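Local coordinates for purine nucleoside phosphorylase (Schistosoma mansoni, PDB 5TBV), which probably catalyses the reversible phosphorolysis of inosine and guanosine to the free purine base and ribose 1-phosphate, working as a trimer, at residues K60-G65 and M89-S94; N117-I122 and A239-A244; G192-N197 and G220-P225. All coordinates share one frame; numbering follows the deposited sequence.

Contact 1: residues K60-G65 and M89-S94; sequences KTTVAG and MYEGYS. With TBN ('2-(4-amino-pyrrolo[2,3-D]pyrimidin-7-yl)-5-hydroxymethyl-tetrahydro-furan-3,4-diol), chain B.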
loop_
_atom_site.group_PDB
_atom_site.type_symbol
_atom_site.label_atom_id
_atom_site.label_comp_id
_atom_site.label_asym_id
_atom_site.label_seq_id
_atom_site.Cartn_x
_atom_site.Cartn_y
_atom_site.Cartn_z
ATOM N N LYS A 60 4.249 24.312 5.412
ATOM C CA LYS A 60 5.473 24.521 6.185
ATOM C C LYS A 60 6.308 23.238 6.257
ATOM O O LYS A 60 5.762 22.145 6.436
ATOM C CB LYS A 60 5.096 24.993 7.592
ATOM C CG LYS A 60 6.237 25.099 8.601
ATOM C CD LYS A 60 5.701 25.016 10.035
ATOM C CE LYS A 60 6.236 26.141 10.923
ATOM N NZ LYS A 60 7.722 26.143 11.063
ATOM N N THR A 61 7.637 23.370 6.123
ATOM C CA THR A 61 8.526 22.223 6.331
ATOM C C THR A 61 8.590 21.880 7.816
ATOM O O THR A 61 8.662 22.777 8.656
ATOM C CB THR A 61 9.952 22.504 5.818
ATOM O OG1 THR A 61 10.441 23.746 6.358
ATOM C CG2 THR A 61 10.015 22.553 4.283
ATOM N N THR A 62 8.588 20.575 8.152
ATOM C CA THR A 62 8.709 20.173 9.557
ATOM C C THR A 62 9.880 19.226 9.832
ATOM O O THR A 62 10.025 18.770 10.968
ATOM C CB THR A 62 7.395 19.543 10.090
ATOM O OG1 THR A 62 7.161 18.259 9.506
ATOM C CG2 THR A 62 6.182 20.422 9.835
ATOM N N VAL A 63 10.719 18.911 8.843
ATOM C CA VAL A 63 11.831 17.962 8.996
ATOM C C VAL A 63 13.164 18.719 9.116
ATOM O O VAL A 63 13.423 19.674 8.374
ATOM C CB VAL A 63 11.864 16.973 7.805
ATOM C CG1 VAL A 63 13.038 15.967 7.904
ATOM C CG2 VAL A 63 10.538 16.230 7.663
ATOM N N ALA A 64 14.033 18.250 10.006
ATOM C CA ALA A 64 15.370 18.828 10.127
ATOM C C ALA A 64 16.134 18.757 8.803
ATOM O O ALA A 64 16.155 17.727 8.126
ATOM C CB ALA A 64 16.155 18.104 11.221
ATOM N N GLY A 65 16.792 19.851 8.445
ATOM C CA GLY A 65 17.532 19.887 7.205
ATOM C C GLY A 65 16.718 20.317 6.010
ATOM O O GLY A 65 17.176 20.146 4.878
ATOM N N MET A 89 5.440 12.926 2.329
ATOM C CA MET A 89 4.142 12.345 2.688
ATOM C C MET A 89 4.125 11.771 4.121
ATOM O O MET A 89 3.067 11.786 4.769
ATOM C CB MET A 89 3.727 11.274 1.661
ATOM C CG MET A 89 3.382 11.789 0.219
ATOM S SD MET A 89 1.997 12.975 0.156
ATOM C CE MET A 89 0.554 11.981 0.610
ATOM N N TYR A 90 5.258 11.266 4.650
ATOM C CA TYR A 90 5.250 10.814 6.051
ATOM C C TYR A 90 4.958 11.936 7.041
ATOM O O TYR A 90 4.640 11.646 8.206
ATOM C CB TYR A 90 6.571 10.118 6.450
ATOM C CG TYR A 90 7.833 10.963 6.293
ATOM C CD1 TYR A 90 8.079 12.053 7.129
ATOM C CD2 TYR A 90 8.781 10.663 5.310
ATOM C CE1 TYR A 90 9.227 12.822 6.997
ATOM C CE2 TYR A 90 9.933 11.436 5.157
ATOM C CZ TYR A 90 10.143 12.508 6.003
ATOM O OH TYR A 90 11.261 13.298 5.876
ATOM N N GLU A 91 5.027 13.208 6.620
ATOM C CA GLU A 91 4.726 14.311 7.541
ATOM C C GLU A 91 3.232 14.432 7.847
ATOM O O GLU A 91 2.859 15.088 8.833
ATOM C CB GLU A 91 5.247 15.654 6.980
ATOM C CG GLU A 91 6.792 15.809 6.930
ATOM C CD GLU A 91 7.276 17.149 6.324
ATOM O OE1 GLU A 91 7.909 17.153 5.245
ATOM O OE2 GLU A 91 7.068 18.212 6.939
ATOM N N GLY A 92 2.361 13.819 7.038
ATOM C CA GLY A 92 0.922 13.971 7.228
ATOM C C GLY A 92 0.216 14.851 6.208
ATOM O O GLY A 92 -1.020 14.922 6.230
ATOM N N TYR A 93 0.949 15.490 5.300
ATOM C CA TYR A 93 0.360 16.306 4.246
ATOM C C TYR A 93 -0.363 15.430 3.220
ATOM O O TYR A 93 -0.066 14.239 3.069
ATOM C CB TYR A 93 1.445 17.165 3.580
ATOM C CG TYR A 93 2.018 18.264 4.487
ATOM C CD1 TYR A 93 1.188 19.231 5.029
ATOM C CD2 TYR A 93 3.387 18.330 4.795
ATOM C CE1 TYR A 93 1.680 20.239 5.837
ATOM C CE2 TYR A 93 3.899 19.358 5.614
ATOM C CZ TYR A 93 3.032 20.300 6.134
ATOM O OH TYR A 93 3.473 21.327 6.952
ATOM N N SER A 94 -1.354 16.026 2.534
ATOM C CA SER A 94 -2.181 15.325 1.548
ATOM C C SER A 94 -1.486 15.322 0.189
ATOM O O SER A 94 -0.508 16.044 -0.038
ATOM C CB SER A 94 -3.561 15.983 1.402
ATOM O OG SER A 94 -3.460 17.216 0.673
HETATM O "O5'" TBN B . 16.768 10.368 7.253
HETATM C "C5'" TBN B . 15.485 10.248 6.679
HETATM C "C4'" TBN B . 15.257 11.243 5.546
HETATM O "O4'" TBN B . 16.241 11.067 4.577
HETATM C "C1'" TBN B . 15.840 10.128 3.632
HETATM N N9 TBN B . 16.619 8.903 3.869
HETATM C C8 TBN B . 17.903 8.974 4.213
HETATM C C7 TBN B . 18.466 7.757 4.402
HETATM C C5 TBN B . 17.415 6.867 4.145
HETATM C C6 TBN B . 17.275 5.385 4.160
HETATM N N1 TBN B . 16.088 4.875 3.864
HETATM C C2 TBN B . 15.074 5.666 3.571
HETATM N N3 TBN B . 15.128 6.984 3.523
HETATM C C4 TBN B . 16.241 7.640 3.799
HETATM N N6 TBN B . 18.291 4.566 4.484
HETATM C "C2'" TBN B . 14.337 9.981 3.796
HETATM O "O2'" TBN B . 13.744 10.166 2.575
HETATM C "C3'" TBN B . 13.938 10.997 4.843
HETATM O "O3'" TBN B . 13.372 12.178 4.317
HETATM O O HOH W 1 9.835 19.154 5.614
HETATM O O HOH W 2 4.468 16.669 10.667
#
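OE2 of E91 is gripped twice by T62: T62 OG1 donates to E91 OE2 over 2.6 Å, and T62 N reaches E91 OE2 at 3.1 Å through a bent bond, its N-H...O angle 136°. The hydroxyl arrives on the anti side and the amide on the syn side, both from the same face of the carboxylate and 32° out of its plane. Chi1 of 70° sets T62 OG1 between the backbone N and the carbonyl carbon. The other carboxylate oxygen, E91 OE1, takes a bond from H88 and another from a water that also accepts from T62 N; with both oxygens bonded, the carboxylate's rotation is probably restricted. Y93 OH donates to K60 O at a very short 2.5 Å, the carbonyl lying at the ring edge. V63 packs CG2 against E91 CD (3.6 Å) and Y90 CE1 (3.7 Å), while Y90 OH shares a hydrogen bond with the nucleoside's O3' (2.9 Å), in the plane of its ring. Y90, flanked by V63 and by F161 of the second subunit, thus lines the nucleoside site at the subunit interface. Y93 rests on I98. The contact joins the loop between strands 47-51 and 69-75 to the one between strand 78-83 and helix 95-108.

Contact 2: residues N117-I122 and A239-A244; sequences NLAGGI and AVSLIA. With TBN ('2-(4-amino-pyrrolo[2,3-D]pyrimidin-7-yl)-5-hydroxymethyl-tetrahydro-furan-3,4-diol), chain B; SO4 (sulfate ion), chain C.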
loop_
_atom_site.group_PDB
_atom_site.type_symbol
_atom_site.label_atom_id
_atom_site.label_comp_id
_atom_site.label_asym_id
_atom_site.label_seq_id
_atom_site.Cartn_x
_atom_site.Cartn_y
_atom_site.Cartn_z
ATOM N N ASN A 117 18.047 14.018 -3.496
ATOM C CA ASN A 117 17.595 13.422 -2.237
ATOM C C ASN A 117 18.731 12.640 -1.578
ATOM O O ASN A 117 19.764 12.354 -2.198
ATOM C CB ASN A 117 16.360 12.514 -2.431
ATOM C CG ASN A 117 16.665 11.235 -3.226
ATOM O OD1 ASN A 117 17.429 10.373 -2.792
ATOM N ND2 ASN A 117 16.048 11.107 -4.388
ATOM N N LEU A 118 18.526 12.323 -0.286
ATOM C CA LEU A 118 19.358 11.393 0.481
ATOM C C LEU A 118 18.648 10.043 0.571
ATOM O O LEU A 118 17.447 9.994 0.818
ATOM C CB LEU A 118 19.620 11.918 1.900
ATOM C CG LEU A 118 20.722 12.961 2.165
ATOM C CD1 LEU A 118 22.112 12.313 2.128
ATOM C CD2 LEU A 118 20.659 14.103 1.177
ATOM N N ALA A 119 19.391 8.949 0.430
ATOM C CA ALA A 119 18.740 7.648 0.312
ATOM C C ALA A 119 19.630 6.548 0.882
ATOM O O ALA A 119 20.834 6.726 1.086
ATOM C CB ALA A 119 18.400 7.330 -1.146
ATOM N N GLY A 120 19.032 5.383 1.114
ATOM C CA GLY A 120 19.813 4.210 1.476
ATOM C C GLY A 120 20.231 3.420 0.238
ATOM O O GLY A 120 19.444 3.254 -0.697
ATOM N N GLY A 121 21.466 2.933 0.247
ATOM C CA GLY A 121 21.921 2.081 -0.847
ATOM C C GLY A 121 21.448 0.653 -0.620
ATOM O O GLY A 121 21.524 0.133 0.498
ATOM N N ILE A 122 20.944 0.021 -1.680
ATOM C CA ILE A 122 20.549 -1.392 -1.652
ATOM C C ILE A 122 21.552 -2.248 -2.400
ATOM O O ILE A 122 22.068 -3.234 -1.866
ATOM C CB ILE A 122 19.120 -1.582 -2.225
ATOM C CG1 ILE A 122 18.069 -0.786 -1.433
ATOM C CG2 ILE A 122 18.766 -3.059 -2.259
ATOM C CD1 ILE A 122 17.894 -1.212 0.070
ATOM N N ALA A 239 16.950 13.292 -11.628
ATOM C CA ALA A 239 16.922 13.005 -10.189
ATOM C C ALA A 239 18.190 12.275 -9.745
ATOM O O ALA A 239 18.567 11.262 -10.344
ATOM C CB ALA A 239 15.678 12.173 -9.823
ATOM N N VAL A 240 18.845 12.780 -8.695
ATOM C CA VAL A 240 20.092 12.213 -8.171
ATOM C C VAL A 240 19.928 11.901 -6.685
ATOM O O VAL A 240 19.601 12.797 -5.895
ATOM C CB VAL A 240 21.282 13.168 -8.370
ATOM C CG1 VAL A 240 22.583 12.519 -7.844
ATOM C CG2 VAL A 240 21.410 13.624 -9.842
ATOM N N SER A 241 20.200 10.640 -6.296
ATOM C CA SER A 241 20.323 10.243 -4.888
ATOM C C SER A 241 21.756 10.375 -4.370
ATOM O O SER A 241 22.703 9.897 -5.010
ATOM C CB SER A 241 19.857 8.792 -4.706
ATOM O OG SER A 241 18.455 8.675 -4.876
ATOM N N LEU A 242 21.925 11.034 -3.218
ATOM C CA LEU A 242 23.187 10.977 -2.478
ATOM C C LEU A 242 23.043 9.861 -1.446
ATOM O O LEU A 242 22.101 9.876 -0.655
ATOM C CB LEU A 242 23.514 12.312 -1.801
ATOM C CG LEU A 242 24.742 12.391 -0.890
ATOM C CD1 LEU A 242 26.003 11.890 -1.569
ATOM C CD2 LEU A 242 24.940 13.841 -0.426
ATOM N N ILE A 243 23.944 8.877 -1.478
ATOM C CA ILE A 243 23.811 7.700 -0.625
ATOM C C ILE A 243 24.248 8.052 0.796
ATOM O O ILE A 243 25.386 8.477 1.020
ATOM C CB ILE A 243 24.638 6.530 -1.177
ATOM C CG1 ILE A 243 24.121 6.135 -2.563
ATOM C CG2 ILE A 243 24.623 5.348 -0.184
ATOM C CD1 ILE A 243 22.604 5.973 -2.635
ATOM N N ALA A 244 23.353 7.866 1.760
ATOM C CA ALA A 244 23.703 8.112 3.160
ATOM C C ALA A 244 24.356 6.907 3.820
ATOM O O ALA A 244 25.216 7.069 4.693
ATOM C CB ALA A 244 22.458 8.507 3.973
HETATM O "O5'" TBN B . 16.768 10.368 7.253
HETATM C "C5'" TBN B . 15.485 10.248 6.679
HETATM C "C4'" TBN B . 15.257 11.243 5.546
HETATM O "O4'" TBN B . 16.241 11.067 4.577
HETATM C "C1'" TBN B . 15.840 10.128 3.632
HETATM N N9 TBN B . 16.619 8.903 3.869
HETATM C C8 TBN B . 17.903 8.974 4.213
HETATM C C7 TBN B . 18.466 7.757 4.402
HETATM C C5 TBN B . 17.415 6.867 4.145
HETATM C C6 TBN B . 17.275 5.385 4.160
HETATM N N1 TBN B . 16.088 4.875 3.864
HETATM C C2 TBN B . 15.074 5.666 3.571
HETATM N N3 TBN B . 15.128 6.984 3.523
HETATM C C4 TBN B . 16.241 7.640 3.799
HETATM N N6 TBN B . 18.291 4.566 4.484
HETATM C "C2'" TBN B . 14.337 9.981 3.796
HETATM O "O2'" TBN B . 13.744 10.166 2.575
HETATM C "C3'" TBN B . 13.938 10.997 4.843
HETATM O "O3'" TBN B . 13.372 12.178 4.317
HETATM S S SO4 C . 14.924 13.584 1.484
HETATM O O1 SO4 C . 14.824 13.200 2.940
HETATM O O2 SO4 C . 14.408 12.463 0.681
HETATM O O3 SO4 C . 16.271 13.870 0.984
HETATM O O4 SO4 C . 14.076 14.748 1.242
#
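A244 N donates to A119 O at 2.8 Å where the two strands border the nucleoside, and A244 CB comes within 4.1 Å of TBN C7. On the first strand, L118 O lies 3.2 Å from TBN C1', while L118 N donates to SO4 O3 over 3.0 Å at a nearly straight 171°. The sulfate probably comes from the crystallisation liquor and, in this phosphorylase family, probably marks the phosphate site; S35, R86 and H88 also bond to it. Both groups therefore sit against one strand, which is hydrogen-bonded along one edge to 239-244. Three more backbone bonds lie behind: N117 N to V240 O, L242 N to N117 O (2.7 Å) and A119 N to L242 O. Those given by L242 and A244 are the straighter. This is parallel pairing, N117 with S241, L118 with L242 and A119 with I243, within the mixed sheet of the phosphorylase superfamily; the short axes cross at -55°, a strong local twist. On the face bearing N117, A119 and I243, S241 OG donates to N117 OD1 at 2.9 Å. Chi1 of 68° brings the amide over toward S241, chi2 turns OD1 to the hydroxyl, and N117 ND2 has a weak bond to T223. The other face carries L118 and L242, side by side and pointing the same way, L118 CD1 4.0 Å from L242 CG; helix 259-283 covers them through V262, A266 and R269.

Contact 3: residues G192-N197 and G220-P225; sequences GVYAFN and GMSTVP. With TBN ('2-(4-amino-pyrrolo[2,3-D]pyrimidin-7-yl)-5-hydroxymethyl-tetrahydro-furan-3,4-diol), chain B; SO4 (sulfate ion), chain C.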
loop_
_atom_site.group_PDB
_atom_site.type_symbol
_atom_site.label_atom_id
_atom_site.label_comp_id
_atom_site.label_asym_id
_atom_site.label_seq_id
_atom_site.Cartn_x
_atom_site.Cartn_y
_atom_site.Cartn_z
ATOM N N GLY A 192 20.651 3.871 -11.291
ATOM C CA GLY A 192 19.909 2.890 -10.513
ATOM C C GLY A 192 18.421 3.156 -10.457
ATOM O O GLY A 192 17.946 4.235 -10.817
ATOM N N VAL A 193 17.702 2.141 -9.961
ATOM C CA VAL A 193 16.255 2.186 -9.732
ATOM C C VAL A 193 15.987 2.618 -8.287
ATOM O O VAL A 193 16.590 2.076 -7.352
ATOM C CB VAL A 193 15.628 0.808 -10.032
ATOM C CG1 VAL A 193 14.103 0.785 -9.728
ATOM C CG2 VAL A 193 15.906 0.419 -11.480
ATOM N N TYR A 194 15.080 3.579 -8.097
ATOM C CA TYR A 194 14.726 4.134 -6.783
ATOM C C TYR A 194 13.411 3.525 -6.278
ATOM O O TYR A 194 12.373 3.664 -6.937
ATOM C CB TYR A 194 14.590 5.666 -6.879
ATOM C CG TYR A 194 14.229 6.444 -5.603
ATOM C CD1 TYR A 194 12.892 6.629 -5.217
ATOM C CD2 TYR A 194 15.220 7.067 -4.833
ATOM C CE1 TYR A 194 12.557 7.373 -4.089
ATOM C CE2 TYR A 194 14.890 7.818 -3.678
ATOM C CZ TYR A 194 13.558 7.960 -3.313
ATOM O OH TYR A 194 13.213 8.693 -2.191
ATOM N N ALA A 195 13.446 2.893 -5.094
ATOM C CA ALA A 195 12.233 2.413 -4.424
ATOM C C ALA A 195 11.685 3.495 -3.493
ATOM O O ALA A 195 12.418 4.026 -2.657
ATOM C CB ALA A 195 12.504 1.125 -3.633
ATOM N N PHE A 196 10.396 3.819 -3.639
ATOM C CA PHE A 196 9.685 4.746 -2.735
ATOM C C PHE A 196 9.039 3.936 -1.600
ATOM O O PHE A 196 8.117 3.151 -1.850
ATOM C CB PHE A 196 8.637 5.542 -3.528
ATOM C CG PHE A 196 7.813 6.571 -2.710
ATOM C CD1 PHE A 196 8.301 7.169 -1.539
ATOM C CD2 PHE A 196 6.553 6.980 -3.182
ATOM C CE1 PHE A 196 7.525 8.146 -0.825
ATOM C CE2 PHE A 196 5.775 7.940 -2.483
ATOM C CZ PHE A 196 6.278 8.524 -1.301
ATOM N N ASN A 197 9.571 4.100 -0.367
ATOM C CA ASN A 197 9.013 3.608 0.904
ATOM C C ASN A 197 8.349 4.785 1.593
ATOM O O ASN A 197 8.989 5.818 1.781
ATOM C CB ASN A 197 10.123 3.046 1.820
ATOM C CG ASN A 197 9.693 2.847 3.304
ATOM O OD1 ASN A 197 8.508 2.732 3.640
ATOM N ND2 ASN A 197 10.695 2.760 4.189
ATOM N N GLY A 220 14.210 5.452 -0.682
ATOM C CA GLY A 220 14.030 6.644 0.135
ATOM C C GLY A 220 12.555 6.979 0.272
ATOM O O GLY A 220 11.694 6.248 -0.220
ATOM N N MET A 221 12.267 8.112 0.942
ATOM C CA MET A 221 10.900 8.472 1.339
ATOM C C MET A 221 10.365 9.714 0.621
ATOM O O MET A 221 9.438 10.377 1.128
ATOM C CB MET A 221 10.809 8.681 2.856
ATOM C CG MET A 221 11.492 7.616 3.711
ATOM S SD MET A 221 11.437 7.948 5.487
ATOM C CE MET A 221 12.419 6.536 6.044
ATOM N N SER A 222 10.896 10.039 -0.552
ATOM C CA SER A 222 10.500 11.274 -1.231
ATOM C C SER A 222 10.543 11.036 -2.733
ATOM O O SER A 222 10.511 9.884 -3.189
ATOM C CB SER A 222 11.405 12.447 -0.793
ATOM O OG SER A 222 12.697 12.336 -1.389
ATOM N N THR A 223 10.528 12.134 -3.504
ATOM C CA THR A 223 10.920 12.182 -4.923
ATOM C C THR A 223 9.901 11.603 -5.913
ATOM O O THR A 223 9.512 12.289 -6.870
ATOM C CB THR A 223 12.284 11.505 -5.101
ATOM O OG1 THR A 223 13.262 12.234 -4.331
ATOM C CG2 THR A 223 12.715 11.491 -6.605
ATOM N N VAL A 224 9.475 10.347 -5.725
ATOM C CA VAL A 224 8.493 9.759 -6.654
ATOM C C VAL A 224 7.201 10.572 -6.757
ATOM O O VAL A 224 6.703 10.736 -7.878
ATOM C CB VAL A 224 8.250 8.283 -6.302
ATOM C CG1 VAL A 224 7.039 7.728 -7.083
ATOM C CG2 VAL A 224 9.517 7.469 -6.643
ATOM N N PRO A 225 6.615 11.103 -5.672
ATOM C CA PRO A 225 5.424 11.969 -5.867
ATOM C C PRO A 225 5.677 13.166 -6.784
ATOM O O PRO A 225 4.900 13.377 -7.730
ATOM C CB PRO A 225 5.074 12.396 -4.438
ATOM C CG PRO A 225 5.569 11.221 -3.555
ATOM C CD PRO A 225 6.874 10.838 -4.239
HETATM O "O5'" TBN B . 16.768 10.368 7.253
HETATM C "C5'" TBN B . 15.485 10.248 6.679
HETATM C "C4'" TBN B . 15.257 11.243 5.546
HETATM O "O4'" TBN B . 16.241 11.067 4.577
HETATM C "C1'" TBN B . 15.840 10.128 3.632
HETATM N N9 TBN B . 16.619 8.903 3.869
HETATM C C8 TBN B . 17.903 8.974 4.213
HETATM C C7 TBN B . 18.466 7.757 4.402
HETATM C C5 TBN B . 17.415 6.867 4.145
HETATM C C6 TBN B . 17.275 5.385 4.160
HETATM N N1 TBN B . 16.088 4.875 3.864
HETATM C C2 TBN B . 15.074 5.666 3.571
HETATM N N3 TBN B . 15.128 6.984 3.523
HETATM C C4 TBN B . 16.241 7.640 3.799
HETATM N N6 TBN B . 18.291 4.566 4.484
HETATM C "C2'" TBN B . 14.337 9.981 3.796
HETATM O "O2'" TBN B . 13.744 10.166 2.575
HETATM C "C3'" TBN B . 13.938 10.997 4.843
HETATM O "O3'" TBN B . 13.372 12.178 4.317
HETATM S S SO4 C . 14.924 13.584 1.484
HETATM O O1 SO4 C . 14.824 13.200 2.940
HETATM O O2 SO4 C . 14.408 12.463 0.681
HETATM O O3 SO4 C . 16.271 13.870 0.984
HETATM O O4 SO4 C . 14.076 14.748 1.242
#
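Y194 and F196 both lean on the turn that starts helix 224-232, and Y194 can be followed outward. Its CB carries a ring with CG anti to the backbone N (chi1 -180°), which sends it across to residues 220-224. CD1 of Y194 touches V224 CG2 at 3.8 Å, CE1 lies near S222 O, and CE2 passes by the backbone of G220. At the tip, Y194 OH accepts from S222 N at 3.1 Å, with an N-H...O angle of 162°. The same hydroxyl lies against the carbonyl carbon of G220; a CB on G220 would be 2.5 Å from Y194 OH, a clash, so this close approach depends on a residue without a side chain. Strand 189-196 of the mixed sheet pairs here in parallel with strand 218-220: G220 N donates to A195 O almost along the carbonyl direction, and N197 N to G220 O, each at 3.0 Å. Where the second strand ends, the M221 amide and the M221 and S222 side chains face the ligands. M221 N gives a hydrogen bond to TBN O2', and the M221 chain, extended beyond CG, runs along the nucleoside until CE lies 3.7 Å from TBN N3. S222 OG donates to SO4 O2 at 2.7 Å and accepts from T223 OG1. At the start of the helix, P225 CD sits over one face of the F196 ring, 4.0 Å from its centroid and 28° off the normal, a CH-pi contact. F196 also packs on L145 of the second subunit.

In the fold
From the N terminus, contact 1 closes first, linking the loop before strand 69-75 to the one before helix 95-108, with strands 69-75 and 78-83 between them. Strand 112-121 then opens contact 2, which spans 117 residues to strand 236-246. Contact 3 lies wholly within that span, pairing strand 189-196 with strand 218-220 before helix 224-232 leads to the strand that completes contact 2. Contacts 2 and 3 meet where N117 lies against T223 and Y194; contacts 1 and 3 touch through Y90 and M221. Contacts 1 and 2 remain about 8 Å apart at their nearest atoms, yet all three reach the nucleoside.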